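Local coordinates for protein GTPase subunit of restriction endonuclease (Thermococcus gammatolerans, PDB 6P0F) that probably recognises modified DNA through its N-terminal YTH-like domain, serving as the GTPase subunit of an McrBC-type restriction endonuclease, at residues Q4-G9 with A155-P160; M70-V75 with T90-G95; E99-S104 with L124-K129. All coordinates share one frame; numbering follows the deposited sequence.

Contact 1: Q4-G9 with A155-P160; sequences QLFIIG and AGYVKP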
loop_
_atom_site.group_PDB
_atom_site.type_symbol
_atom_site.label_atom_id
_atom_site.label_comp_id
_atom_site.label_asym_id
_atom_site.label_seq_id
_atom_site.Cartn_x
_atom_site.Cartn_y
_atom_site.Cartn_z
ATOM N N GLN A 4 1.645 8.009 10.564
ATOM C CA GLN A 4 2.762 7.964 9.647
ATOM C C GLN A 4 2.258 7.884 8.213
ATOM O O GLN A 4 1.145 7.447 7.942
ATOM C CB GLN A 4 3.669 6.784 9.980
ATOM C CG GLN A 4 4.232 6.867 11.395
ATOM C CD GLN A 4 4.942 5.627 11.843
ATOM O OE1 GLN A 4 6.071 5.696 12.335
ATOM N NE2 GLN A 4 4.300 4.471 11.681
ATOM N N LEU A 5 3.105 8.340 7.296
ATOM C CA LEU A 5 2.841 8.281 5.868
ATOM C C LEU A 5 3.965 7.488 5.219
ATOM O O LEU A 5 5.148 7.800 5.415
ATOM C CB LEU A 5 2.739 9.674 5.252
ATOM C CG LEU A 5 2.656 9.788 3.727
ATOM C CD1 LEU A 5 1.378 9.040 3.263
ATOM C CD2 LEU A 5 2.671 11.247 3.280
ATOM N N PHE A 6 3.601 6.443 4.473
ATOM C CA PHE A 6 4.544 5.601 3.760
ATOM C C PHE A 6 4.282 5.676 2.264
ATOM O O PHE A 6 3.159 5.954 1.836
ATOM C CB PHE A 6 4.438 4.149 4.219
ATOM C CG PHE A 6 4.714 3.968 5.665
ATOM C CD1 PHE A 6 6.015 3.878 6.125
ATOM C CD2 PHE A 6 3.675 3.919 6.580
ATOM C CE1 PHE A 6 6.286 3.729 7.473
ATOM C CE2 PHE A 6 3.947 3.746 7.936
ATOM C CZ PHE A 6 5.273 3.682 8.376
ATOM N N ILE A 7 5.343 5.454 1.477
ATOM C CA ILE A 7 5.250 5.314 0.024
ATOM C C ILE A 7 5.660 3.896 -0.343
ATOM O O ILE A 7 6.730 3.418 0.061
ATOM C CB ILE A 7 6.139 6.321 -0.722
ATOM C CG1 ILE A 7 5.662 7.738 -0.481
ATOM C CG2 ILE A 7 6.169 5.998 -2.223
ATOM C CD1 ILE A 7 6.736 8.764 -0.817
ATOM N N ILE A 8 4.811 3.210 -1.100
ATOM C CA ILE A 8 5.134 1.876 -1.595
ATOM C C ILE A 8 5.091 1.919 -3.105
ATOM O O ILE A 8 4.083 2.278 -3.711
ATOM C CB ILE A 8 4.189 0.822 -1.022
ATOM C CG1 ILE A 8 4.411 0.720 0.484
ATOM C CG2 ILE A 8 4.427 -0.540 -1.699
ATOM C CD1 ILE A 8 3.367 -0.194 1.170
ATOM N N GLY A 9 6.223 1.537 -3.741
ATOM C CA GLY A 9 6.364 1.632 -5.165
ATOM C C GLY A 9 6.018 0.283 -5.793
ATOM O O GLY A 9 6.637 -0.721 -5.470
ATOM N N ALA A 155 9.988 0.972 -0.712
ATOM C CA ALA A 155 9.246 1.293 0.496
ATOM C C ALA A 155 9.916 2.486 1.152
ATOM O O ALA A 155 11.100 2.408 1.502
ATOM C CB ALA A 155 9.206 0.112 1.458
ATOM N N GLY A 156 9.174 3.570 1.312
ATOM C CA GLY A 156 9.705 4.784 1.907
ATOM C C GLY A 156 8.849 5.292 3.049
ATOM O O GLY A 156 7.642 5.044 3.114
ATOM N N TYR A 157 9.502 6.002 3.963
ATOM C CA TYR A 157 8.854 6.667 5.083
ATOM C C TYR A 157 8.939 8.166 4.852
ATOM O O TYR A 157 10.031 8.688 4.564
ATOM C CB TYR A 157 9.525 6.293 6.407
ATOM C CG TYR A 157 9.096 7.149 7.579
ATOM C CD1 TYR A 157 7.821 7.030 8.125
ATOM C CD2 TYR A 157 9.960 8.071 8.152
ATOM C CE1 TYR A 157 7.419 7.798 9.196
ATOM C CE2 TYR A 157 9.567 8.843 9.239
ATOM C CZ TYR A 157 8.300 8.704 9.751
ATOM O OH TYR A 157 7.888 9.461 10.822
ATOM N N VAL A 158 7.808 8.857 4.928
ATOM C CA VAL A 158 7.781 10.295 4.688
ATOM C C VAL A 158 7.957 10.987 6.041
ATOM O O VAL A 158 7.089 10.912 6.920
ATOM C CB VAL A 158 6.503 10.745 3.974
ATOM C CG1 VAL A 158 6.541 12.243 3.684
ATOM C CG2 VAL A 158 6.359 9.971 2.657
ATOM N N LYS A 159 9.092 11.660 6.212
ATOM C CA LYS A 159 9.371 12.269 7.496
ATOM C C LYS A 159 8.321 13.322 7.816
ATOM O O LYS A 159 7.776 13.981 6.922
ATOM C CB LYS A 159 10.779 12.870 7.501
ATOM C CG LYS A 159 11.837 11.791 7.421
ATOM C CD LYS A 159 13.195 12.238 7.946
ATOM C CE LYS A 159 14.231 11.135 7.728
ATOM N NZ LYS A 159 15.528 11.480 8.381
ATOM N N PRO A 160 8.034 13.513 9.105
ATOM C CA PRO A 160 7.000 14.482 9.509
ATOM C C PRO A 160 7.144 15.874 8.901
ATOM O O PRO A 160 6.139 16.500 8.531
ATOM C CB PRO A 160 7.168 14.542 11.036
ATOM C CG PRO A 160 7.853 13.295 11.422
ATOM C CD PRO A 160 8.639 12.798 10.244
#

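Contact 2: M70-V75 with T90-G95; sequences MVLFYV and TAVYLG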
loop_
_atom_site.group_PDB
_atom_site.type_symbol
_atom_site.label_atom_id
_atom_site.label_comp_id
_atom_site.label_asym_id
_atom_site.label_seq_id
_atom_site.Cartn_x
_atom_site.Cartn_y
_atom_site.Cartn_z
HETATM N N MSE A 70 -1.107 6.075 6.743
HETATM C CA MSE A 70 -1.519 6.338 5.375
HETATM C C MSE A 70 -0.442 5.800 4.435
HETATM O O MSE A 70 0.753 5.866 4.729
HETATM C CB MSE A 70 -1.735 7.827 5.181
HETATM C CG MSE A 70 -2.989 8.241 5.848
HETATM SE SE MSE A 70 -3.015 10.151 5.972
HETATM C CE MSE A 70 -2.337 10.600 4.246
ATOM N N VAL A 71 -0.883 5.290 3.282
ATOM C CA VAL A 71 0.018 4.714 2.284
ATOM C C VAL A 71 -0.267 5.367 0.937
ATOM O O VAL A 71 -1.412 5.363 0.463
ATOM C CB VAL A 71 -0.139 3.190 2.183
ATOM C CG1 VAL A 71 0.766 2.687 1.060
ATOM C CG2 VAL A 71 0.195 2.491 3.498
ATOM N N LEU A 72 0.775 5.920 0.319
ATOM C CA LEU A 72 0.740 6.333 -1.080
ATOM C C LEU A 72 1.345 5.185 -1.880
ATOM O O LEU A 72 2.522 4.865 -1.707
ATOM C CB LEU A 72 1.548 7.606 -1.319
ATOM C CG LEU A 72 0.880 8.871 -0.772
ATOM C CD1 LEU A 72 1.964 9.934 -0.627
ATOM C CD2 LEU A 72 -0.266 9.350 -1.625
ATOM N N PHE A 73 0.534 4.522 -2.689
ATOM C CA PHE A 73 1.034 3.526 -3.633
ATOM C C PHE A 73 1.399 4.271 -4.909
ATOM O O PHE A 73 0.528 4.826 -5.590
ATOM C CB PHE A 73 -0.019 2.459 -3.919
ATOM C CG PHE A 73 -0.281 1.526 -2.797
ATOM C CD1 PHE A 73 0.556 0.470 -2.510
ATOM C CD2 PHE A 73 -1.427 1.692 -2.035
ATOM C CE1 PHE A 73 0.262 -0.405 -1.477
ATOM C CE2 PHE A 73 -1.728 0.806 -0.994
ATOM C CZ PHE A 73 -0.890 -0.231 -0.724
ATOM N N TYR A 74 2.690 4.308 -5.235
ATOM C CA TYR A 74 3.163 4.816 -6.507
ATOM C C TYR A 74 3.168 3.664 -7.505
ATOM O O TYR A 74 3.678 2.601 -7.183
ATOM C CB TYR A 74 4.589 5.345 -6.346
ATOM C CG TYR A 74 4.791 6.685 -5.690
ATOM C CD1 TYR A 74 3.779 7.322 -4.987
ATOM C CD2 TYR A 74 6.022 7.311 -5.782
ATOM C CE1 TYR A 74 3.992 8.558 -4.392
ATOM C CE2 TYR A 74 6.247 8.553 -5.198
ATOM C CZ TYR A 74 5.238 9.156 -4.495
ATOM O OH TYR A 74 5.460 10.394 -3.922
ATOM N N VAL A 75 2.609 3.871 -8.696
ATOM C CA VAL A 75 2.505 2.807 -9.695
ATOM C C VAL A 75 3.162 3.293 -10.981
ATOM O O VAL A 75 2.746 4.307 -11.554
ATOM C CB VAL A 75 1.043 2.408 -9.936
ATOM C CG1 VAL A 75 0.968 1.278 -10.972
ATOM C CG2 VAL A 75 0.373 2.005 -8.617
ATOM N N THR A 90 2.119 6.690 -15.134
ATOM C CA THR A 90 2.223 6.511 -13.693
ATOM C C THR A 90 0.879 6.797 -13.041
ATOM O O THR A 90 0.011 7.453 -13.618
ATOM C CB THR A 90 3.277 7.420 -13.038
ATOM O OG1 THR A 90 2.863 8.789 -13.098
ATOM C CG2 THR A 90 4.645 7.269 -13.721
ATOM N N ALA A 91 0.721 6.285 -11.822
ATOM C CA ALA A 91 -0.479 6.568 -11.040
ATOM C C ALA A 91 -0.116 6.549 -9.565
ATOM O O ALA A 91 0.903 5.994 -9.163
ATOM C CB ALA A 91 -1.588 5.576 -11.329
ATOM N N VAL A 92 -0.951 7.200 -8.751
ATOM C CA VAL A 92 -0.759 7.206 -7.310
ATOM C C VAL A 92 -2.099 6.892 -6.665
ATOM O O VAL A 92 -3.126 7.461 -7.055
ATOM C CB VAL A 92 -0.229 8.562 -6.798
ATOM C CG1 VAL A 92 -0.014 8.492 -5.307
ATOM C CG2 VAL A 92 1.074 8.920 -7.527
ATOM N N TYR A 93 -2.081 6.013 -5.675
ATOM C CA TYR A 93 -3.258 5.680 -4.894
ATOM C C TYR A 93 -3.006 6.027 -3.433
ATOM O O TYR A 93 -1.892 5.850 -2.940
ATOM C CB TYR A 93 -3.610 4.180 -5.023
ATOM C CG TYR A 93 -3.973 3.752 -6.437
ATOM C CD1 TYR A 93 -2.986 3.589 -7.397
ATOM C CD2 TYR A 93 -5.301 3.493 -6.795
ATOM C CE1 TYR A 93 -3.317 3.202 -8.709
ATOM C CE2 TYR A 93 -5.638 3.129 -8.084
ATOM C CZ TYR A 93 -4.645 2.961 -9.024
ATOM O OH TYR A 93 -5.002 2.573 -10.300
ATOM N N LEU A 94 -4.042 6.487 -2.724
ATOM C CA LEU A 94 -3.934 6.838 -1.309
ATOM C C LEU A 94 -4.874 5.955 -0.499
ATOM O O LEU A 94 -6.080 5.954 -0.739
ATOM C CB LEU A 94 -4.282 8.314 -1.095
ATOM C CG LEU A 94 -4.298 8.756 0.369
ATOM C CD1 LEU A 94 -2.922 8.680 1.001
ATOM C CD2 LEU A 94 -4.818 10.185 0.477
ATOM N N GLY A 95 -4.321 5.221 0.452
ATOM C CA GLY A 95 -5.115 4.449 1.378
ATOM C C GLY A 95 -4.822 4.783 2.821
ATOM O O GLY A 95 -3.767 5.352 3.126
#

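Contact 3: E99-S104 with L124-K129; sequences ETVEIS and LMFFKK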
loop_
_atom_site.group_PDB
_atom_site.type_symbol
_atom_site.label_atom_id
_atom_site.label_comp_id
_atom_site.label_asym_id
_atom_site.label_seq_id
_atom_site.Cartn_x
_atom_site.Cartn_y
_atom_site.Cartn_z
ATOM N N GLU A 99 -6.394 -2.079 9.597
ATOM C CA GLU A 99 -5.846 -3.082 10.494
ATOM C C GLU A 99 -4.567 -3.632 9.891
ATOM O O GLU A 99 -4.385 -3.628 8.677
ATOM C CB GLU A 99 -6.795 -4.260 10.719
ATOM C CG GLU A 99 -7.547 -4.245 12.033
ATOM C CD GLU A 99 -6.627 -4.370 13.239
ATOM O OE1 GLU A 99 -5.392 -4.280 13.095
ATOM O OE2 GLU A 99 -7.149 -4.506 14.351
ATOM N N THR A 100 -3.708 -4.136 10.753
ATOM C CA THR A 100 -2.531 -4.877 10.317
ATOM C C THR A 100 -2.600 -6.256 10.946
ATOM O O THR A 100 -3.096 -6.428 12.062
ATOM C CB THR A 100 -1.214 -4.196 10.700
ATOM O OG1 THR A 100 -1.109 -4.125 12.126
ATOM C CG2 THR A 100 -1.120 -2.806 10.108
ATOM N N VAL A 101 -2.114 -7.247 10.207
ATOM C CA VAL A 101 -2.157 -8.636 10.621
ATOM C C VAL A 101 -0.820 -9.233 10.233
ATOM O O VAL A 101 -0.474 -9.231 9.052
ATOM C CB VAL A 101 -3.301 -9.414 9.946
ATOM C CG1 VAL A 101 -3.243 -10.873 10.366
ATOM C CG2 VAL A 101 -4.657 -8.779 10.282
ATOM N N GLU A 102 -0.076 -9.745 11.199
ATOM C CA GLU A 102 1.110 -10.530 10.908
ATOM C C GLU A 102 0.705 -11.996 10.775
ATOM O O GLU A 102 0.218 -12.603 11.737
ATOM C CB GLU A 102 2.173 -10.351 11.993
ATOM C CG GLU A 102 3.393 -11.243 11.771
ATOM C CD GLU A 102 4.399 -11.203 12.936
ATOM O OE1 GLU A 102 5.379 -11.984 12.897
ATOM O OE2 GLU A 102 4.141 -10.474 13.920
ATOM N N ILE A 103 0.901 -12.567 9.593
ATOM C CA ILE A 103 0.696 -13.997 9.392
ATOM C C ILE A 103 1.973 -14.719 9.803
ATOM O O ILE A 103 3.073 -14.348 9.380
ATOM C CB ILE A 103 0.333 -14.318 7.932
ATOM C CG1 ILE A 103 -0.923 -13.541 7.507
ATOM C CG2 ILE A 103 0.125 -15.821 7.763
ATOM C CD1 ILE A 103 -2.143 -13.855 8.307
ATOM N N SER A 104 1.833 -15.763 10.609
ATOM C CA SER A 104 3.003 -16.513 11.028
ATOM C C SER A 104 3.667 -17.190 9.833
ATOM O O SER A 104 3.004 -17.637 8.890
ATOM C CB SER A 104 2.610 -17.555 12.065
ATOM O OG SER A 104 2.487 -18.826 11.459
ATOM N N LEU A 124 0.584 -8.180 6.645
ATOM C CA LEU A 124 -0.554 -7.676 5.897
ATOM C C LEU A 124 -1.047 -6.349 6.449
ATOM O O LEU A 124 -1.073 -6.126 7.665
ATOM C CB LEU A 124 -1.716 -8.680 5.932
ATOM C CG LEU A 124 -1.447 -10.139 5.576
ATOM C CD1 LEU A 124 -2.767 -10.914 5.611
ATOM C CD2 LEU A 124 -0.800 -10.234 4.214
HETATM N N MSE A 125 -1.528 -5.510 5.543
HETATM C CA MSE A 125 -2.218 -4.268 5.916
HETATM C C MSE A 125 -3.570 -4.284 5.200
HETATM O O MSE A 125 -3.617 -4.495 3.983
HETATM C CB MSE A 125 -1.414 -3.033 5.530
HETATM C CG MSE A 125 -1.209 -2.893 4.027
HETATM SE SE MSE A 125 0.214 -1.569 3.654
HETATM C CE MSE A 125 1.508 -2.469 4.649
ATOM N N PHE A 126 -4.652 -4.054 5.934
ATOM C CA PHE A 126 -5.996 -4.022 5.374
ATOM C C PHE A 126 -6.464 -2.579 5.210
ATOM O O PHE A 126 -6.156 -1.725 6.042
ATOM C CB PHE A 126 -6.975 -4.804 6.266
ATOM C CG PHE A 126 -6.878 -6.295 6.101
ATOM C CD1 PHE A 126 -5.873 -6.997 6.731
ATOM C CD2 PHE A 126 -7.763 -6.983 5.271
ATOM C CE1 PHE A 126 -5.731 -8.378 6.544
ATOM C CE2 PHE A 126 -7.627 -8.334 5.086
ATOM C CZ PHE A 126 -6.595 -9.032 5.735
ATOM N N PHE A 127 -7.218 -2.323 4.135
ATOM C CA PHE A 127 -7.834 -1.031 3.847
ATOM C C PHE A 127 -9.348 -1.193 3.756
ATOM O O PHE A 127 -9.835 -2.010 2.968
ATOM C CB PHE A 127 -7.316 -0.458 2.522
ATOM C CG PHE A 127 -5.845 -0.259 2.482
ATOM C CD1 PHE A 127 -5.004 -1.287 2.077
ATOM C CD2 PHE A 127 -5.285 0.948 2.846
ATOM C CE1 PHE A 127 -3.648 -1.116 2.043
ATOM C CE2 PHE A 127 -3.917 1.124 2.822
ATOM C CZ PHE A 127 -3.097 0.093 2.408
ATOM N N LYS A 128 -10.102 -0.393 4.514
ATOM C CA LYS A 128 -11.555 -0.586 4.511
ATOM C C LYS A 128 -12.166 -0.150 3.183
ATOM O O LYS A 128 -13.023 -0.848 2.629
ATOM C CB LYS A 128 -12.218 0.167 5.657
ATOM C CG LYS A 128 -13.722 -0.077 5.704
ATOM C CD LYS A 128 -14.183 -0.400 7.092
ATOM C CE LYS A 128 -13.869 0.718 8.029
ATOM N NZ LYS A 128 -14.793 0.701 9.223
ATOM N N LYS A 129 -11.766 1.019 2.678
ATOM C CA LYS A 129 -12.186 1.480 1.356
ATOM C C LYS A 129 -11.034 1.236 0.392
ATOM O O LYS A 129 -9.869 1.356 0.782
ATOM C CB LYS A 129 -12.573 2.962 1.367
ATOM C CG LYS A 129 -13.661 3.327 2.401
ATOM C CD LYS A 129 -15.055 2.829 1.995
ATOM C CE LYS A 129 -16.102 3.198 3.047
ATOM N NZ LYS A 129 -17.455 2.688 2.702
#

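Contact 1: Q4-G9 with A155-P160
V158 fits its branched side chain between L5 and I7 where strand 155-158 runs antiparallel to strand 5-11, at one margin of the curled mixed sheet of this YTH-type domain. The two methyls of the valine divide the work. CG1 lies near L5 CD2, while CG2 fills the gap between the two neighbours, 3.9 Å from L5 CG and 3.7 Å from I7 CD1. L5 and V158 lie side by side and point the same way; I7 reaches over at a slant, past G156, which has no side chain to set against it. Y147, from a loop, packs on I7 and V158, and M163 of helix 160-174 on L5 and V158.

The other face is shaped by aromatic rings. Y157 has CG anti to its backbone N (chi1 168°), and its ring meets that of F6 obliquely, planes at 51°, with Y157 CD1 3.7 Å from F6 CE1. Q4 crosses the tyrosine at about a right angle, its CB lying in the ring plane at the edge, 4.0 Å from Y157 CE1. The far end of Q4 is held separately: NE2 bonds to K64 O and D69 OD2, while K63 packs on Q4, F6 and Y157 together.

Between the two layers of side chains, I7 and G156 exchange backbone bonds in both directions, and V158 N bonds to L5 O. The carbonyl of G156 is approached twice: I7 N donates to G156 O at 2.9 Å from 35° above the carbonyl plane, and F6 CA comes within 3.2 Å of G156 O.

Contact 2: M70-V75 with T90-G95
F73 and Y93 face each other as an antiparallel hydrogen-bonded pair at the middle of a regular ladder in the mixed sheet of the YTH-type domain, F73 N to Y93 O at 2.8 Å and Y93 N to F73 O at 2.9 Å. V71 with G95 and V75 with A91 repeat the pattern, so six N-H...O bonds join the strands. The carbonyls take weaker CA-H contacts as well: V92 CA comes within 3.2 Å of F73 O, and L72 CA within 3.3 Å of Y93 O.

M70, L72 and Y74 turn their backbone the other way, bonding to strand 5-11. T90 OG1 has a weak bond with I138 N.

L72 CD2 sits 3.8 Å from both V92 CG1 and L94 CD1, and on the opposite face V75 CG2, anti to its own carbonyl carbon, meets Y93 CE1 at 3.9 Å. V71 CG1 lies over the centre of the F73 ring, whose edge-to-face partner is W53.

The chemistry implies a division of labour: main-chain bonds fix the register of this central pair, and largely apolar side chains pack on both faces, with Y74 OH bonded to N142 OD1.

Contact 3: E99-S104 with L124-K129
V101 and F126 meet on one face of the antiparallel pair made by strands 99-102 and 124-127, part of the curled sheet of the YTH-type domain. V101 has CG1 anti to its backbone N, which puts CG2 anti to the carbonyl carbon, and it is CG2 that crosses obliquely to the phenylalanine, 3.9 Å from F126 CE1. The F126 ring also meets that of F52.

One step further along, I103 leaves the strand and bends its side chain over L124. I103 CG1 sits 3.7 Å from L124 CD1, and the I103 chain folds again beyond CG1, so that CD1 also lies against the leucine. L124 has CG anti to the carbonyl carbon (chi1 -50°), which sets CG 3.7 Å from V101 O and beside I103 CG1; L124 CB is closer still to the backbone opposite, 3.4 Å from V101 O. W115 packs on L124 from outside the pair.

The backbone is joined by three bonds. F126 N donates to E99 O at 2.8 Å and almost straight, while V101 and L124 bond to each other both ways, N to O.

E99 takes an unusual first torsion, chi1 -102°. The side chain folds over toward the next residue, and E99 OE1 accepts T100 N at 2.9 Å through the anti lone pair, a bent bond of 138° at the hydrogen. I41 and C45 of helix 39-45 touch this side chain. The E99 carboxylate thus gives T100 N, which lies at a non-hydrogen-bonded pair with M125, an acceptor within its own strand.

Overall arrangement
All three contacts belong to one curled mixed sheet. Contacts 1 and 2 are adjacent, their centres about 10 Å apart, and strands 5-11 and 70-76 join them in parallel through probable hydrogen bonds, F6 O to L72 N at 2.8 Å and I8 N to L72 O at 2.9 Å. Contact 3 lies about 17 Å, centre to centre, from each of the others; it shares strand 91-102 with contact 2, and F127 CZ packs 3.7 Å from F73 CE2. The selenium of M125 reaches V71 of contact 2 and I8 of contact 1. In sequence, contacts 2 and 3 follow one another inside the loop closed by contact 1. A MES molecule, probably from the crystallisation liquor, lies about 6 Å from G156 of contact 1.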